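Local coordinates for spike protein P5 (Enterobacteria phage PRD1, PDB 1YQ8), which forms, with P31 and P2, the spike complexes at the five-fold vertices of the phage capsid and is essential for infectivity, at residues A[126-131]-A[165-170]; A[79-84]-A[91-96]; A[118-123]-A[141-146]; A[107-112]-A[149-154]. All blocks are in the same frame, centred on the assembly; numbering follows the deposited sequence.

Interaction 1: residues A[126-131]-A[165-170]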
loop_
_atom_site.group_PDB
_atom_site.type_symbol
_atom_site.label_atom_id
_atom_site.label_comp_id
_atom_site.label_asym_id
_atom_site.label_seq_id
_atom_site.Cartn_x
_atom_site.Cartn_y
_atom_site.Cartn_z
ATOM N N LEU A 126 19.289 -7.613 4.708
ATOM C CA LEU A 126 18.550 -7.143 3.535
ATOM C C LEU A 126 18.748 -5.643 3.287
ATOM O O LEU A 126 18.913 -4.853 4.221
ATOM C CB LEU A 126 17.064 -7.461 3.693
ATOM C CG LEU A 126 16.705 -8.948 3.784
ATOM C CD1 LEU A 126 17.137 -9.533 5.108
ATOM C CD2 LEU A 126 15.213 -9.091 3.626
ATOM N N ARG A 127 18.721 -5.244 2.021
ATOM C CA ARG A 127 18.938 -3.849 1.703
ATOM C C ARG A 127 18.390 -3.332 0.379
ATOM O O ARG A 127 18.695 -3.840 -0.698
ATOM C CB ARG A 127 20.423 -3.556 1.758
ATOM C CG ARG A 127 20.732 -2.094 1.768
ATOM C CD ARG A 127 22.205 -1.914 1.804
ATOM N NE ARG A 127 22.791 -2.230 0.517
ATOM C CZ ARG A 127 24.097 -2.305 0.305
ATOM N NH1 ARG A 127 24.936 -2.096 1.308
ATOM N NH2 ARG A 127 24.561 -2.562 -0.910
ATOM N N VAL A 128 17.591 -2.280 0.494
ATOM C CA VAL A 128 16.971 -1.601 -0.637
ATOM C C VAL A 128 17.567 -0.201 -0.627
ATOM O O VAL A 128 17.707 0.399 0.432
ATOM C CB VAL A 128 15.432 -1.497 -0.437
ATOM C CG1 VAL A 128 14.803 -0.678 -1.544
ATOM C CG2 VAL A 128 14.830 -2.890 -0.389
ATOM N N LYS A 129 17.949 0.305 -1.789
ATOM C CA LYS A 129 18.501 1.649 -1.867
ATOM C C LYS A 129 17.834 2.452 -2.960
ATOM O O LYS A 129 17.258 1.900 -3.897
ATOM C CB LYS A 129 19.992 1.629 -2.156
ATOM C CG LYS A 129 20.828 1.048 -1.065
ATOM C CD LYS A 129 22.300 1.255 -1.363
ATOM C CE LYS A 129 22.672 0.741 -2.738
ATOM N NZ LYS A 129 24.124 0.899 -2.951
ATOM N N TYR A 130 17.928 3.767 -2.824
ATOM C CA TYR A 130 17.377 4.684 -3.800
ATOM C C TYR A 130 17.999 6.064 -3.616
ATOM O O TYR A 130 17.657 6.789 -2.697
ATOM C CB TYR A 130 15.862 4.779 -3.674
ATOM C CG TYR A 130 15.268 5.575 -4.799
ATOM C CD1 TYR A 130 15.213 5.046 -6.091
ATOM C CD2 TYR A 130 14.842 6.892 -4.605
ATOM C CE1 TYR A 130 14.758 5.807 -7.165
ATOM C CE2 TYR A 130 14.384 7.659 -5.679
ATOM C CZ TYR A 130 14.347 7.106 -6.955
ATOM O OH TYR A 130 13.896 7.844 -8.020
ATOM N N GLY A 131 18.925 6.417 -4.497
ATOM C CA GLY A 131 19.576 7.709 -4.402
ATOM C C GLY A 131 20.591 7.694 -3.283
ATOM O O GLY A 131 21.393 6.767 -3.185
ATOM N N ASP A 165 17.504 7.150 -10.982
ATOM C CA ASP A 165 16.111 6.861 -10.752
ATOM C C ASP A 165 15.966 5.359 -10.771
ATOM O O ASP A 165 15.180 4.815 -11.538
ATOM C CB ASP A 165 15.239 7.483 -11.842
ATOM C CG ASP A 165 15.305 9.004 -11.862
ATOM O OD1 ASP A 165 15.387 9.627 -10.785
ATOM O OD2 ASP A 165 15.250 9.585 -12.963
ATOM N N VAL A 166 16.736 4.695 -9.916
ATOM C CA VAL A 166 16.704 3.246 -9.828
ATOM C C VAL A 166 16.711 2.691 -8.398
ATOM O O VAL A 166 17.469 3.145 -7.544
ATOM C CB VAL A 166 17.898 2.624 -10.605
ATOM C CG1 VAL A 166 19.210 3.113 -10.031
ATOM C CG2 VAL A 166 17.832 1.106 -10.546
ATOM N N LEU A 167 15.845 1.712 -8.145
ATOM C CA LEU A 167 15.786 1.049 -6.848
ATOM C C LEU A 167 16.786 -0.117 -6.945
ATOM O O LEU A 167 16.597 -1.038 -7.732
ATOM C CB LEU A 167 14.372 0.488 -6.571
ATOM C CG LEU A 167 13.203 1.395 -6.170
ATOM C CD1 LEU A 167 11.904 0.642 -6.296
ATOM C CD2 LEU A 167 13.390 1.884 -4.755
ATOM N N LYS A 168 17.856 -0.074 -6.166
ATOM C CA LYS A 168 18.839 -1.147 -6.207
ATOM C C LYS A 168 18.462 -2.107 -5.105
ATOM O O LYS A 168 17.897 -1.681 -4.108
ATOM C CB LYS A 168 20.250 -0.595 -5.949
ATOM C CG LYS A 168 20.676 0.549 -6.858
ATOM C CD LYS A 168 22.095 0.969 -6.522
ATOM C CE LYS A 168 22.763 1.691 -7.678
ATOM N NZ LYS A 168 24.227 1.867 -7.436
ATOM N N PHE A 169 18.767 -3.391 -5.271
ATOM C CA PHE A 169 18.429 -4.379 -4.238
ATOM C C PHE A 169 19.592 -5.277 -3.826
ATOM O O PHE A 169 20.519 -5.501 -4.604
ATOM C CB PHE A 169 17.251 -5.248 -4.697
ATOM C CG PHE A 169 15.957 -4.503 -4.799
ATOM C CD1 PHE A 169 15.641 -3.785 -5.945
ATOM C CD2 PHE A 169 15.071 -4.477 -3.724
ATOM C CE1 PHE A 169 14.472 -3.053 -6.020
ATOM C CE2 PHE A 169 13.897 -3.743 -3.792
ATOM C CZ PHE A 169 13.598 -3.032 -4.940
ATOM N N SER A 170 19.544 -5.803 -2.604
ATOM C CA SER A 170 20.623 -6.668 -2.132
ATOM C C SER A 170 20.365 -7.336 -0.783
ATOM O O SER A 170 19.807 -6.731 0.122
ATOM C CB SER A 170 21.933 -5.873 -2.077
ATOM O OG SER A 170 23.005 -6.680 -1.631
#

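Interaction 2: residues A[79-84]-A[91-96]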
loop_
_atom_site.group_PDB
_atom_site.type_symbol
_atom_site.label_atom_id
_atom_site.label_comp_id
_atom_site.label_asym_id
_atom_site.label_seq_id
_atom_site.Cartn_x
_atom_site.Cartn_y
_atom_site.Cartn_z
ATOM N N SER A 79 18.125 -7.763 -14.428
ATOM C CA SER A 79 17.759 -7.694 -15.836
ATOM C C SER A 79 17.217 -9.059 -16.255
ATOM O O SER A 79 16.337 -9.146 -17.108
ATOM C CB SER A 79 18.973 -7.316 -16.690
ATOM O OG SER A 79 20.006 -8.275 -16.569
ATOM N N GLY A 80 17.724 -10.117 -15.626
ATOM C CA GLY A 80 17.276 -11.464 -15.951
ATOM C C GLY A 80 16.270 -12.112 -15.008
ATOM O O GLY A 80 15.836 -13.243 -15.251
ATOM N N ALA A 81 15.884 -11.417 -13.937
ATOM C CA ALA A 81 14.919 -11.976 -12.987
ATOM C C ALA A 81 13.683 -12.434 -13.749
ATOM O O ALA A 81 13.652 -12.363 -14.970
ATOM C CB ALA A 81 14.538 -10.934 -11.942
ATOM N N LEU A 82 12.663 -12.898 -13.036
ATOM C CA LEU A 82 11.444 -13.364 -13.687
ATOM C C LEU A 82 10.278 -12.446 -13.332
ATOM O O LEU A 82 10.003 -12.234 -12.155
ATOM C CB LEU A 82 11.163 -14.809 -13.258
ATOM C CG LEU A 82 9.962 -15.564 -13.833
ATOM C CD1 LEU A 82 10.247 -17.053 -13.774
ATOM C CD2 LEU A 82 8.694 -15.243 -13.071
ATOM N N THR A 83 9.605 -11.893 -14.343
ATOM C CA THR A 83 8.470 -10.992 -14.101
ATOM C C THR A 83 7.167 -11.732 -13.780
ATOM O O THR A 83 6.419 -12.124 -14.679
ATOM C CB THR A 83 8.205 -10.051 -15.311
ATOM O OG1 THR A 83 9.296 -9.140 -15.468
ATOM C CG2 THR A 83 6.926 -9.253 -15.099
ATOM N N VAL A 84 6.895 -11.907 -12.493
ATOM C CA VAL A 84 5.691 -12.596 -12.068
ATOM C C VAL A 84 4.454 -11.796 -12.469
ATOM O O VAL A 84 3.452 -12.360 -12.920
ATOM C CB VAL A 84 5.697 -12.810 -10.542
ATOM C CG1 VAL A 84 4.437 -13.512 -10.109
ATOM C CG2 VAL A 84 6.893 -13.635 -10.144
ATOM N N LEU A 91 7.675 1.025 -14.062
ATOM C CA LEU A 91 8.662 0.198 -13.372
ATOM C C LEU A 91 9.194 -0.936 -14.244
ATOM O O LEU A 91 8.472 -1.864 -14.586
ATOM C CB LEU A 91 8.059 -0.376 -12.083
ATOM C CG LEU A 91 7.564 0.656 -11.055
ATOM C CD1 LEU A 91 7.312 -0.063 -9.767
ATOM C CD2 LEU A 91 8.585 1.774 -10.822
ATOM N N THR A 92 10.478 -0.861 -14.569
ATOM C CA THR A 92 11.138 -1.845 -15.413
ATOM C C THR A 92 12.402 -2.424 -14.764
ATOM O O THR A 92 13.142 -1.705 -14.098
ATOM C CB THR A 92 11.534 -1.188 -16.720
ATOM O OG1 THR A 92 12.206 0.036 -16.423
ATOM C CG2 THR A 92 10.313 -0.877 -17.559
ATOM N N LYS A 93 12.661 -3.716 -14.963
ATOM C CA LYS A 93 13.858 -4.311 -14.381
ATOM C C LYS A 93 15.077 -4.001 -15.237
ATOM O O LYS A 93 14.985 -3.968 -16.460
ATOM C CB LYS A 93 13.708 -5.835 -14.217
ATOM C CG LYS A 93 13.351 -6.621 -15.474
ATOM C CD LYS A 93 13.426 -8.128 -15.193
ATOM C CE LYS A 93 12.277 -8.920 -15.836
ATOM N NZ LYS A 93 12.278 -8.932 -17.336
ATOM N N SER A 94 16.212 -3.762 -14.586
ATOM C CA SER A 94 17.451 -3.468 -15.289
ATOM C C SER A 94 18.594 -4.143 -14.550
ATOM O O SER A 94 18.362 -4.852 -13.575
ATOM C CB SER A 94 17.693 -1.954 -15.377
ATOM O OG SER A 94 17.963 -1.374 -14.114
ATOM N N ALA A 95 19.821 -3.911 -15.011
ATOM C CA ALA A 95 21.013 -4.515 -14.418
ATOM C C ALA A 95 21.422 -3.898 -13.082
ATOM O O ALA A 95 22.309 -4.420 -12.400
ATOM C CB ALA A 95 22.171 -4.438 -15.402
ATOM N N ALA A 96 20.773 -2.792 -12.720
ATOM C CA ALA A 96 21.052 -2.100 -11.465
ATOM C C ALA A 96 19.867 -2.186 -10.499
ATOM O O ALA A 96 19.968 -1.756 -9.351
ATOM C CB ALA A 96 21.400 -0.634 -11.742
#

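Interaction 3: residues A[118-123]-A[141-146]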
loop_
_atom_site.group_PDB
_atom_site.type_symbol
_atom_site.label_atom_id
_atom_site.label_comp_id
_atom_site.label_asym_id
_atom_site.label_seq_id
_atom_site.Cartn_x
_atom_site.Cartn_y
_atom_site.Cartn_z
ATOM N N THR A 118 18.119 -24.260 3.194
ATOM C CA THR A 118 19.366 -24.888 3.620
ATOM C C THR A 118 20.260 -24.087 4.559
ATOM O O THR A 118 21.234 -24.630 5.066
ATOM C CB THR A 118 20.211 -25.312 2.412
ATOM O OG1 THR A 118 20.224 -24.260 1.449
ATOM C CG2 THR A 118 19.631 -26.542 1.766
ATOM N N VAL A 119 19.953 -22.808 4.780
ATOM C CA VAL A 119 20.758 -21.968 5.668
ATOM C C VAL A 119 19.866 -21.360 6.738
ATOM O O VAL A 119 19.155 -20.387 6.491
ATOM C CB VAL A 119 21.476 -20.850 4.889
ATOM C CG1 VAL A 119 22.225 -19.940 5.846
ATOM C CG2 VAL A 119 22.447 -21.467 3.904
ATOM N N THR A 120 19.930 -21.937 7.934
ATOM C CA THR A 120 19.100 -21.527 9.060
ATOM C C THR A 120 19.858 -20.871 10.206
ATOM O O THR A 120 19.326 -20.730 11.304
ATOM C CB THR A 120 18.339 -22.755 9.612
ATOM O OG1 THR A 120 19.246 -23.620 10.303
ATOM C CG2 THR A 120 17.733 -23.544 8.469
ATOM N N THR A 121 21.093 -20.459 9.957
ATOM C CA THR A 121 21.890 -19.840 11.012
ATOM C C THR A 121 22.330 -18.430 10.656
ATOM O O THR A 121 22.308 -18.042 9.491
ATOM C CB THR A 121 23.151 -20.669 11.309
ATOM O OG1 THR A 121 23.991 -20.684 10.148
ATOM C CG2 THR A 121 22.781 -22.091 11.679
ATOM N N GLY A 122 22.746 -17.675 11.668
ATOM C CA GLY A 122 23.188 -16.311 11.462
ATOM C C GLY A 122 22.005 -15.444 11.127
ATOM O O GLY A 122 20.868 -15.886 11.233
ATOM N N ASN A 123 22.258 -14.204 10.736
ATOM C CA ASN A 123 21.165 -13.311 10.369
ATOM C C ASN A 123 21.134 -13.045 8.866
ATOM O O ASN A 123 22.166 -13.098 8.184
ATOM C CB ASN A 123 21.287 -11.981 11.097
ATOM C CG ASN A 123 21.345 -12.145 12.595
ATOM O OD1 ASN A 123 20.533 -12.856 13.188
ATOM N ND2 ASN A 123 22.305 -11.472 13.223
ATOM N N ALA A 141 18.075 -15.915 11.619
ATOM C CA ALA A 141 17.646 -17.174 11.006
ATOM C C ALA A 141 17.125 -18.234 11.966
ATOM O O ALA A 141 16.869 -17.976 13.134
ATOM C CB ALA A 141 18.782 -17.754 10.180
ATOM N N SER A 142 16.972 -19.440 11.439
ATOM C CA SER A 142 16.484 -20.603 12.181
ATOM C C SER A 142 15.823 -21.448 11.126
ATOM O O SER A 142 15.492 -20.931 10.067
ATOM C CB SER A 142 15.449 -20.211 13.241
ATOM O OG SER A 142 14.294 -19.630 12.661
ATOM N N SER A 143 15.644 -22.738 11.393
ATOM C CA SER A 143 15.005 -23.595 10.412
ATOM C C SER A 143 13.566 -23.135 10.173
ATOM O O SER A 143 13.077 -23.182 9.047
ATOM C CB SER A 143 15.024 -25.055 10.874
ATOM O OG SER A 143 16.332 -25.596 10.810
ATOM N N LEU A 144 12.894 -22.681 11.229
ATOM C CA LEU A 144 11.518 -22.195 11.108
ATOM C C LEU A 144 11.425 -20.886 10.305
ATOM O O LEU A 144 10.447 -20.654 9.594
ATOM C CB LEU A 144 10.909 -22.004 12.494
ATOM C CG LEU A 144 10.433 -23.301 13.147
ATOM C CD1 LEU A 144 10.099 -23.083 14.615
ATOM C CD2 LEU A 144 9.223 -23.799 12.394
ATOM N N THR A 145 12.442 -20.033 10.429
ATOM C CA THR A 145 12.487 -18.769 9.705
ATOM C C THR A 145 13.822 -18.705 8.980
ATOM O O THR A 145 14.726 -17.963 9.363
ATOM C CB THR A 145 12.333 -17.537 10.658
ATOM O OG1 THR A 145 13.342 -17.562 11.675
ATOM C CG2 THR A 145 10.981 -17.562 11.335
ATOM N N ALA A 146 13.942 -19.513 7.933
ATOM C CA ALA A 146 15.155 -19.559 7.137
ATOM C C ALA A 146 15.055 -18.545 6.012
ATOM O O ALA A 146 15.096 -18.900 4.835
ATOM C CB ALA A 146 15.350 -20.948 6.572
#

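Interaction 4: residues A[107-112]-A[149-154]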
loop_
_atom_site.group_PDB
_atom_site.type_symbol
_atom_site.label_atom_id
_atom_site.label_comp_id
_atom_site.label_asym_id
_atom_site.label_seq_id
_atom_site.Cartn_x
_atom_site.Cartn_y
_atom_site.Cartn_z
ATOM N N LEU A 107 5.064 8.077 -4.374
ATOM C CA LEU A 107 5.261 7.143 -3.278
ATOM C C LEU A 107 5.260 5.708 -3.788
ATOM O O LEU A 107 4.423 5.331 -4.604
ATOM C CB LEU A 107 4.169 7.333 -2.216
ATOM C CG LEU A 107 4.139 8.630 -1.397
ATOM C CD1 LEU A 107 2.792 8.736 -0.706
ATOM C CD2 LEU A 107 5.264 8.650 -0.384
ATOM N N TYR A 108 6.199 4.914 -3.284
ATOM C CA TYR A 108 6.333 3.527 -3.682
ATOM C C TYR A 108 6.279 2.537 -2.528
ATOM O O TYR A 108 6.926 2.728 -1.508
ATOM C CB TYR A 108 7.649 3.337 -4.446
ATOM C CG TYR A 108 7.669 3.988 -5.807
ATOM C CD1 TYR A 108 7.739 5.373 -5.940
ATOM C CD2 TYR A 108 7.566 3.217 -6.965
ATOM C CE1 TYR A 108 7.697 5.973 -7.196
ATOM C CE2 TYR A 108 7.523 3.805 -8.222
ATOM C CZ TYR A 108 7.584 5.180 -8.335
ATOM O OH TYR A 108 7.495 5.763 -9.576
ATOM N N GLN A 109 5.506 1.472 -2.708
ATOM C CA GLN A 109 5.380 0.415 -1.706
ATOM C C GLN A 109 6.276 -0.718 -2.188
ATOM O O GLN A 109 5.968 -1.382 -3.172
ATOM C CB GLN A 109 3.921 -0.045 -1.606
ATOM C CG GLN A 109 3.675 -1.240 -0.706
ATOM C CD GLN A 109 4.279 -1.083 0.676
ATOM O OE1 GLN A 109 4.165 -0.028 1.292
ATOM N NE2 GLN A 109 4.915 -2.151 1.179
ATOM N N ILE A 110 7.385 -0.931 -1.488
ATOM C CA ILE A 110 8.373 -1.938 -1.863
ATOM C C ILE A 110 8.539 -3.091 -0.880
ATOM O O ILE A 110 8.528 -2.893 0.324
ATOM C CB ILE A 110 9.748 -1.248 -2.056
ATOM C CG1 ILE A 110 9.652 -0.223 -3.183
ATOM C CG2 ILE A 110 10.817 -2.263 -2.359
ATOM C CD1 ILE A 110 10.692 0.852 -3.112
ATOM N N THR A 111 8.701 -4.299 -1.404
ATOM C CA THR A 111 8.899 -5.477 -0.567
ATOM C C THR A 111 9.876 -6.431 -1.229
ATOM O O THR A 111 9.710 -6.771 -2.388
ATOM C CB THR A 111 7.570 -6.274 -0.328
ATOM O OG1 THR A 111 6.698 -5.527 0.526
ATOM C CG2 THR A 111 7.856 -7.628 0.326
ATOM N N MET A 112 10.907 -6.832 -0.498
ATOM C CA MET A 112 11.873 -7.811 -0.992
ATOM C C MET A 112 11.929 -8.911 0.060
ATOM O O MET A 112 12.176 -8.646 1.245
ATOM C CB MET A 112 13.279 -7.224 -1.174
ATOM C CG MET A 112 14.299 -8.292 -1.611
ATOM S SD MET A 112 16.016 -7.770 -1.924
ATOM C CE MET A 112 16.547 -7.276 -0.290
ATOM N N THR A 149 12.797 -10.550 5.292
ATOM C CA THR A 149 11.847 -9.699 4.589
ATOM C C THR A 149 12.131 -8.231 4.880
ATOM O O THR A 149 12.558 -7.871 5.988
ATOM C CB THR A 149 10.384 -9.978 5.073
ATOM O OG1 THR A 149 10.037 -11.347 4.844
ATOM C CG2 THR A 149 9.399 -9.073 4.361
ATOM N N ILE A 150 11.915 -7.382 3.884
ATOM C CA ILE A 150 12.062 -5.953 4.099
ATOM C C ILE A 150 10.983 -5.286 3.258
ATOM O O ILE A 150 10.979 -5.381 2.030
ATOM C CB ILE A 150 13.473 -5.412 3.732
ATOM C CG1 ILE A 150 13.605 -3.981 4.271
ATOM C CG2 ILE A 150 13.711 -5.468 2.226
ATOM C CD1 ILE A 150 14.953 -3.357 4.076
ATOM N N SER A 151 10.032 -4.655 3.937
ATOM C CA SER A 151 8.941 -3.982 3.261
ATOM C C SER A 151 9.132 -2.490 3.497
ATOM O O SER A 151 9.553 -2.080 4.571
ATOM C CB SER A 151 7.604 -4.479 3.824
ATOM O OG SER A 151 6.504 -4.040 3.037
ATOM N N LEU A 152 8.833 -1.679 2.494
ATOM C CA LEU A 152 9.023 -0.241 2.608
ATOM C C LEU A 152 7.994 0.581 1.854
ATOM O O LEU A 152 7.513 0.188 0.796
ATOM C CB LEU A 152 10.388 0.163 2.044
ATOM C CG LEU A 152 11.739 -0.231 2.617
ATOM C CD1 LEU A 152 12.795 0.057 1.569
ATOM C CD2 LEU A 152 12.026 0.544 3.882
ATOM N N LEU A 153 7.681 1.738 2.410
ATOM C CA LEU A 153 6.775 2.689 1.787
ATOM C C LEU A 153 7.633 3.938 1.795
ATOM O O LEU A 153 7.862 4.549 2.838
ATOM C CB LEU A 153 5.516 2.908 2.621
ATOM C CG LEU A 153 4.611 3.960 1.991
ATOM C CD1 LEU A 153 4.287 3.571 0.556
ATOM C CD2 LEU A 153 3.355 4.088 2.798
ATOM N N ILE A 154 8.143 4.303 0.636
ATOM C CA ILE A 154 9.010 5.457 0.573
ATOM C C ILE A 154 8.615 6.457 -0.505
ATOM O O ILE A 154 7.809 6.170 -1.381
ATOM C CB ILE A 154 10.477 5.005 0.342
ATOM C CG1 ILE A 154 10.579 4.193 -0.946
ATOM C CG2 ILE A 154 10.955 4.164 1.504
ATOM C CD1 ILE A 154 11.970 3.677 -1.239
#

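Interaction 1: residues A[126-131]-A[165-170]
Arg127, Val128 and Lys129 pair with Ser170, Phe169 and Lys168 in an antiparallel β-sheet contact between strands 123-130 and 166-173, neighbours in one sheet of the C-terminal jelly-roll domain. Around the Lys129-Lys168 pair, Lys129 N reaches Lys168 O at 3.1 Å and Lys168 N returns the bond to Lys129 O; the two bonds linking Arg127 and Ser170 are bent and weak. Val128 and Phe169, a non-hydrogen-bonded pair, point side by side into the sandwich, where Ile150 and Leu152 of the facing sheet meet Val128. There Val128 CG2, placed beside its own backbone N, lies 3.6 Å from Phe169 CE2. On the other face the lysine tails slant past one another, Lys129 CE to Lys168 CD 3.8 Å. Their like charges are close, Lys129 NZ to Lys168 NZ 4.6 Å. Asp75, salt-bridged to Arg127, also makes weak, long ion pairs with both lysines, which may soften their repulsion. With CG opposite its backbone N (chi1 -172°), Tyr130 brings its ring to the Asp165-Leu167 end of the facing segment; Leu167 CD2 touches Tyr130 CD1 at 3.9 Å. The phenol OH is hydrogen-bonded to Asn157 O, while Tyr130 CD1 sits 3.3 Å from Val166 O.

Interaction 2: residues A[79-84]-A[91-96]
Lys93 reaches from strand 91-94 across to Ser79, Ala81 and Thr83 and makes three of the residue contacts here, at the protein surface. Its CB points toward segment 79-84, and chi1 (55°) sets CG between the backbone N and the carbonyl carbon. Bends at chi3 and chi4 then curl the outer chain along the backbone of 79-83. Lys93 CD passes 3.6 Å from Ser79 O and lies near the methyl of Ala81, Lys93 CD to Ala81 CB being 4.4 Å. Lys93 CE meets Thr83 OG1 and also lies 3.8 Å from Ala81 O. At the tip, Lys93 NZ stands 3.5 Å from Thr83 OG1 and 4.1 Å from Ser79 O, so the grip is packing of the aliphatic chain rather than a hydrogen bond. Beside the lysine, Ser79 CB rests on the peptide joining Ser94 to Ala95, 3.9 Å from Ala95 N. The serine hydroxyls turn elsewhere: Ser79 OG bonds to Asp77, and Ser94 OG to Gln99 in the adjoining strand 97-100. Strands 82-87 and 91-94 are outermost in different sheets of the chain, so the lysine bridges their edges where the chain passes from one sheet to the other, as at the flank of a jelly-roll β-sandwich.

Interaction 3: residues A[118-123]-A[141-146]
Thr120 and Gly122 meet Ala141, Ser142 and Ser143 where two connecting loops lie against each other. A single hydrogen bond joins them, Ala141 N to Gly122 O at 2.8 Å; it is fairly straight (151° at the hydrogen) and the donor approaches in the plane of the Gly122 carbonyl. The methyl of Ala141 points at the other loop and lies against two carbonyl oxygens, Thr120 O and Gly122 O. Thr120 supplies the main side-chain contact: its CB rests against the peptide between Ser142 and Ser143, and CG2, beside its own backbone N, turns to Ser143. There Thr120 CG2 is 3.4 Å from Ser143 OG. The same methyl touches Ala146, 4.0 Å from Thr120 CG2 to Ala146 CB, so Ser142, Ser143 and Ala146 of the turn all touch the threonine; Val119 O reaches Ala146 CB at 3.8 Å.

Further out, the hydroxyls of Ser142 and Thr145 lie very close, probably hydrogen-bonded although the modelled distance is doubtful, and a weak bond from Thr145 N to Ser142 O spans the turn. The facing loop is fixed by Tyr124 OH on Val119 O and by Asp174, which binds Asn123 N. Neighbouring subunits also border the site: Ser142 and Thr145 pack on Leu125 of the second, and Asn123 on Pro140 of the third. Segment 118-123 belongs to the connection from strand 106-115 to 123-130, and 141-146 to the return from 133-140 to 147-156; two such adjacent crossings between facing sheets, at one end of the sandwich, are characteristic of a jelly roll.

Interaction 4: residues A[107-112]-A[149-154]
Antiparallel pairing of strands 106-115 and 147-156 builds one edge, within this chain, of a jelly-roll sheet whose two faces serve different purposes: Ile110, Met112, Ile150, Leu152 and Ile154 look into the sandwich, while Gln109, Thr111, Ser151 and Leu153 face neighbouring subunits of the trimer. Six backbone hydrogen bonds, two each at Tyr108-Ile154, Ile110-Leu152 and Met112-Ile150, hold the register; that from Tyr108 N to Ile154 O, 2.8 Å, is nearly straight at 171°. On the inner face Ile110 and Ile154 meet by their terminal methyls, Ile110 CD1 to Ile154 CD1 3.6 Å, and Ile150 CG2 packs 3.9 Å from Met112 CB. The opposing sheet completes this core, with Leu167 and Phe169 on Ile110 and Phe135 on Leu152.

The trimer-facing side sets Gln109 beside Leu153 and Thr111 beside Ser151. Gln109 leaves the strand with CG opposite its backbone N (chi1 174°) and bends at chi2, bringing the amide over strand 149-154. It crosses Leu153 at about a right angle, with Gln109 OE1 3.5 Å from Leu153 CB. This trimer-facing side recurs across the assembly: Gln109 packs on Gln109 of the third subunit, Ser151 on Ser151 of the second, and Leu153 on Thr111 of the third, as expected for strands that gather at the centre of a TNF-like trimer. Within the subunit, Ser151 OG joins two side chains of the facing strand, sharing a hydrogen bond with Thr111 OG1 at 2.9 Å and accepting a weak, bent one from Gln109 NE2 at 3.1 Å.

From the N terminus, interaction 2 closes first, a short loop completed before the others begin and linking the edges of two sheets. Three further loops then open in turn at 107-112, 118-123 and 126-131. Of these, interaction 3 is the earliest to close, at 141-146, and so lies wholly within the span of interaction 4, which ends at 149-154. Interaction 1 closes last, at 165-170, crossing both. Interactions 1 and 4 sit in opposite sheets and press together through the core, for example Met112 CE on Ser170 O. Interaction 3 ties the connections at one end, while Leu91 on Tyr108 joins interaction 2 to interaction 4.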